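Local coordinates for regulator of G-protein signalling 3 isoform 1 (Homo sapiens, PDB 2F5Y) that probably dampens G-protein signalling through its RGS domain, while the PDZ domain described here is expected to bind C-terminal tails of partner proteins, at residues T19-C22 / V26-Q29; T47-Q50 / V56-W59. All coordinates share one frame; numbering follows the deposited sequence.

Contact 1 of 2, residues T19-C22 / V26-Q29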
# COMPACT_ATOMS: atom_id res chain seq x y z
N THR A 19 -4.44 6.12 -0.54
CA THR A 19 -5.74 5.69 -0.07
C THR A 19 -6.03 4.27 -0.53
O THR A 19 -5.56 3.85 -1.58
CB THR A 19 -6.87 6.63 -0.60
OG1 THR A 19 -6.85 7.85 0.15
CG2 THR A 19 -8.22 6.00 -0.41
N ILE A 20 -6.79 3.53 0.27
CA ILE A 20 -7.20 2.16 -0.08
C ILE A 20 -8.73 1.98 -0.09
O ILE A 20 -9.48 2.82 0.40
CB ILE A 20 -6.54 1.14 0.85
CG1 ILE A 20 -6.76 1.51 2.32
CG2 ILE A 20 -5.06 1.05 0.55
CD1 ILE A 20 -6.50 0.40 3.30
N CYS A 21 -9.17 0.88 -0.68
CA CYS A 21 -10.58 0.50 -0.74
C CYS A 21 -10.67 -1.01 -0.89
O CYS A 21 -9.68 -1.66 -1.23
CB CYS A 21 -11.31 1.17 -1.92
SG CYS A 21 -10.60 0.81 -3.59
N CYS A 22 -11.86 -1.55 -0.62
CA CYS A 22 -12.18 -2.99 -0.72
C CYS A 22 -11.56 -3.84 0.38
O CYS A 22 -10.59 -3.44 1.01
CB CYS A 22 -11.80 -3.59 -2.09
SG CYS A 22 -12.84 -3.06 -3.45
N VAL A 26 -7.32 -5.88 -0.46
CA VAL A 26 -7.45 -4.45 -0.42
C VAL A 26 -6.80 -3.90 -1.68
O VAL A 26 -5.85 -4.48 -2.20
CB VAL A 26 -6.78 -3.90 0.87
CG1 VAL A 26 -6.85 -2.37 0.94
CG2 VAL A 26 -7.43 -4.57 2.13
N ARG A 27 -7.36 -2.83 -2.21
CA ARG A 27 -6.82 -2.20 -3.44
C ARG A 27 -6.43 -0.75 -3.15
O ARG A 27 -7.00 -0.10 -2.27
CB ARG A 27 -7.87 -2.23 -4.55
CG ARG A 27 -7.29 -1.98 -5.93
CD ARG A 27 -8.38 -1.89 -7.01
NE ARG A 27 -8.94 -0.55 -7.09
CZ ARG A 27 -10.07 -0.23 -7.71
NH1 ARG A 27 -10.78 -1.17 -8.33
NH2 ARG A 27 -10.49 1.03 -7.72
N VAL A 28 -5.45 -0.25 -3.88
CA VAL A 28 -5.07 1.16 -3.76
C VAL A 28 -6.08 2.00 -4.53
O VAL A 28 -6.29 1.79 -5.73
CB VAL A 28 -3.65 1.40 -4.28
CG1 VAL A 28 -3.26 2.89 -4.12
CG2 VAL A 28 -2.64 0.49 -3.55
N GLN A 29 -6.71 2.93 -3.82
CA GLN A 29 -7.69 3.83 -4.42
C GLN A 29 -6.97 4.90 -5.20
O GLN A 29 -7.25 5.10 -6.37
CB GLN A 29 -8.54 4.53 -3.35
CG GLN A 29 -9.94 4.05 -3.19
CD GLN A 29 -10.89 4.34 -4.36
OE1 GLN A 29 -10.49 4.53 -5.52
NE2 GLN A 29 -12.17 4.35 -4.04
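The carbonyl oxygen of Thr19 takes the shortest bond between the two strands, from Gln29 N at 2.7 Å; the donor stands above the carbonyl plane, 40° out of it, while the CA-H of Val28 approaches the same oxygen. Arg27 O is likewise shared, bonded to Cys21 N at 2.9 Å in the carbonyl plane and met by Ile20 CA at 3.2 Å. Arg27 N returns a nearly straight bond of 2.8 Å to Cys21 O, which closes the Cys21-Arg27 hydrogen-bonded pair. Ile20 and Val28 form the adjoining non-hydrogen-bonded pair. The strands make an antiparallel beta hairpin of the PDZ fold, yet over these short segments their directions make 127° rather than 180°, a strong twist. In PDZ domains peptide ligands usually pair with the strand corresponding to 18-21, beside the helix corresponding to 61-69. Ile20 suits that position: its branched side chain reaches Cys61 and Ala65 of the helix and crosses that of Val26, with Ile20 CB 3.5 Å from Val26 CG1. This methyl of Val26 is anti to the backbone N (chi1 178°), which carries it across to Ile20, while CG2 lies against Cys22 O. Cys21 and Arg27 put their side chains on one face of the hairpin, where Cys21 SG packs 3.3 Å from Gln29 CG and the Arg27 guanidinium comes obliquely past the sulfur. The chain of Gln29, bent at chi2, also keeps its amide against Cys21 through CD and NE2. Alongside, pointing the same way, Thr19 sets CG2 3.3 Å from Gln29 CB.

Contact 2 of 2, residues T47-Q50 / V56-W59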
# COMPACT_ATOMS: atom_id res chain seq x y z
N THR A 47 -3.25 -4.02 -6.33
CA THR A 47 -3.87 -4.90 -5.33
C THR A 47 -2.77 -5.32 -4.36
O THR A 47 -1.69 -5.69 -4.78
CB THR A 47 -4.58 -6.12 -5.98
OG1 THR A 47 -5.58 -5.65 -6.90
CG2 THR A 47 -5.27 -7.00 -4.95
N VAL A 48 -3.07 -5.25 -3.07
CA VAL A 48 -2.09 -5.44 -2.01
C VAL A 48 -2.08 -6.89 -1.54
O VAL A 48 -3.09 -7.41 -1.06
CB VAL A 48 -2.36 -4.50 -0.82
CG1 VAL A 48 -1.17 -4.54 0.15
CG2 VAL A 48 -2.61 -3.07 -1.29
N LEU A 49 -0.92 -7.52 -1.67
CA LEU A 49 -0.75 -8.92 -1.32
C LEU A 49 -0.02 -9.09 -0.01
O LEU A 49 -0.31 -10.02 0.74
CB LEU A 49 -0.01 -9.64 -2.45
CG LEU A 49 -0.59 -9.44 -3.85
CD1 LEU A 49 0.33 -10.09 -4.90
CD2 LEU A 49 -2.05 -9.97 -3.95
N GLN A 50 0.92 -8.19 0.27
CA GLN A 50 1.79 -8.29 1.44
C GLN A 50 2.16 -6.90 1.97
O GLN A 50 2.41 -5.97 1.19
CB GLN A 50 3.08 -9.04 1.11
CG GLN A 50 3.82 -9.56 2.33
CD GLN A 50 4.86 -10.61 1.99
OE1 GLN A 50 5.99 -10.29 1.68
NE2 GLN A 50 4.47 -11.88 2.07
N VAL A 56 -1.40 -10.27 3.35
CA VAL A 56 -2.62 -9.59 3.74
C VAL A 56 -3.73 -9.74 2.68
O VAL A 56 -4.58 -8.86 2.55
CB VAL A 56 -2.30 -8.09 4.01
CG1 VAL A 56 -1.22 -7.94 5.10
CG2 VAL A 56 -1.85 -7.39 2.74
N GLU A 57 -3.75 -10.89 1.98
CA GLU A 57 -4.65 -11.11 0.83
C GLU A 57 -6.13 -10.82 1.09
O GLU A 57 -6.92 -10.67 0.17
CB GLU A 57 -4.41 -12.45 0.14
CG GLU A 57 -3.07 -12.49 -0.63
CD GLU A 57 -1.92 -13.05 0.20
OE1 GLU A 57 -1.89 -12.86 1.43
OE2 GLU A 57 -1.03 -13.69 -0.40
N HIS A 58 -6.53 -10.76 2.34
CA HIS A 58 -7.32 -11.74 3.08
C HIS A 58 -7.84 -10.82 4.22
O HIS A 58 -8.82 -11.12 4.86
CB HIS A 58 -6.62 -13.05 3.48
CG HIS A 58 -5.90 -13.03 4.79
ND1 HIS A 58 -6.54 -13.26 5.99
CD2 HIS A 58 -4.58 -12.92 5.08
CE1 HIS A 58 -5.65 -13.24 6.97
NE2 HIS A 58 -4.45 -13.04 6.45
N TRP A 59 -7.22 -9.64 4.34
CA TRP A 59 -7.55 -8.62 5.32
C TRP A 59 -8.57 -7.63 4.77
O TRP A 59 -8.66 -7.39 3.56
CB TRP A 59 -6.30 -7.80 5.65
CG TRP A 59 -5.31 -8.49 6.49
CD1 TRP A 59 -5.14 -9.83 6.67
CD2 TRP A 59 -4.30 -7.85 7.27
NE1 TRP A 59 -4.10 -10.07 7.51
CE2 TRP A 59 -3.57 -8.87 7.91
CE3 TRP A 59 -3.94 -6.51 7.49
CZ2 TRP A 59 -2.50 -8.60 8.76
CZ3 TRP A 59 -2.88 -6.24 8.33
CH2 TRP A 59 -2.17 -7.29 8.96
O HOH W 1 -5.03 -6.90 0.81
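A classic beta bulge marks this end of strand 47-51 in the PDZ sheet, Leu49 and Gln50 both facing Leu78 of the neighbouring strand, and the loop leading to helix 61-69 is bonded to the other side of the bulge. Val56 N donates to Leu49 O at 2.8 Å, almost straight at 175°, although it sits well above the carbonyl plane. One residue back, a water bridges the backbones, donating to Val48 O at 2.7 Å and to Val56 O at 2.7 Å, and links two carbonyl oxygens that, both being acceptors, cannot bond each other. Val56 O is gripped further by its own turn, through Trp59 N and, weakly, His58 N. Beta-branched valines suit both sides of this junction: the side chains of Val48 and Val56 cross, with Val48 CG1 3.9 Å from Val56 CG2, and Val56 also rests on Leu64 of the helix. The torsion of Val56 (chi1 -58°) sets CG2 between the backbone N and the carbonyl carbon, where it rests on Leu49 O, and leaves CG1 for the indole of Trp59. Glu57 folds back at chi2, and its CG comes loosely within 4.3 Å of Leu49 CD2, the methylene part of this long side chain lying beside the leucine. Glu57 OE1 lies 3.3 Å from Leu49 O, two acceptors without a bond between them. With an alanine here, Leu49 CD2 would probably lose its neighbour CG, and Leu49 O the carboxylate beside it, though not the bond from Val56 N. Farther along the turn, Trp59 offers one indole face to Val56, with Val56 CG1 3.6 Å above the ring plane, over its centre.

How the contacts relate
The centres of the two contacts lie 10 Å apart, and Val26 joins them. Val26 O is a probable hydrogen-bond partner of Val48 N at 3.0 Å, so the end of the hairpin in contact 1 is tied to the bulged strand of contact 2. Val26 CG2 packs against Trp59 O at 3.4 Å, bringing in the loop 56-59 as well. Helix 61-69 is a common neighbour: Val26, Val56 and Trp59 all touch Leu64, while Ile20 meets the helix at Cys61 and Ala65. By analogy with other PDZ domains, contact 1 would supply the strand edging the peptide groove, whereas contact 2 holds the loop that leads into the helix on its other side.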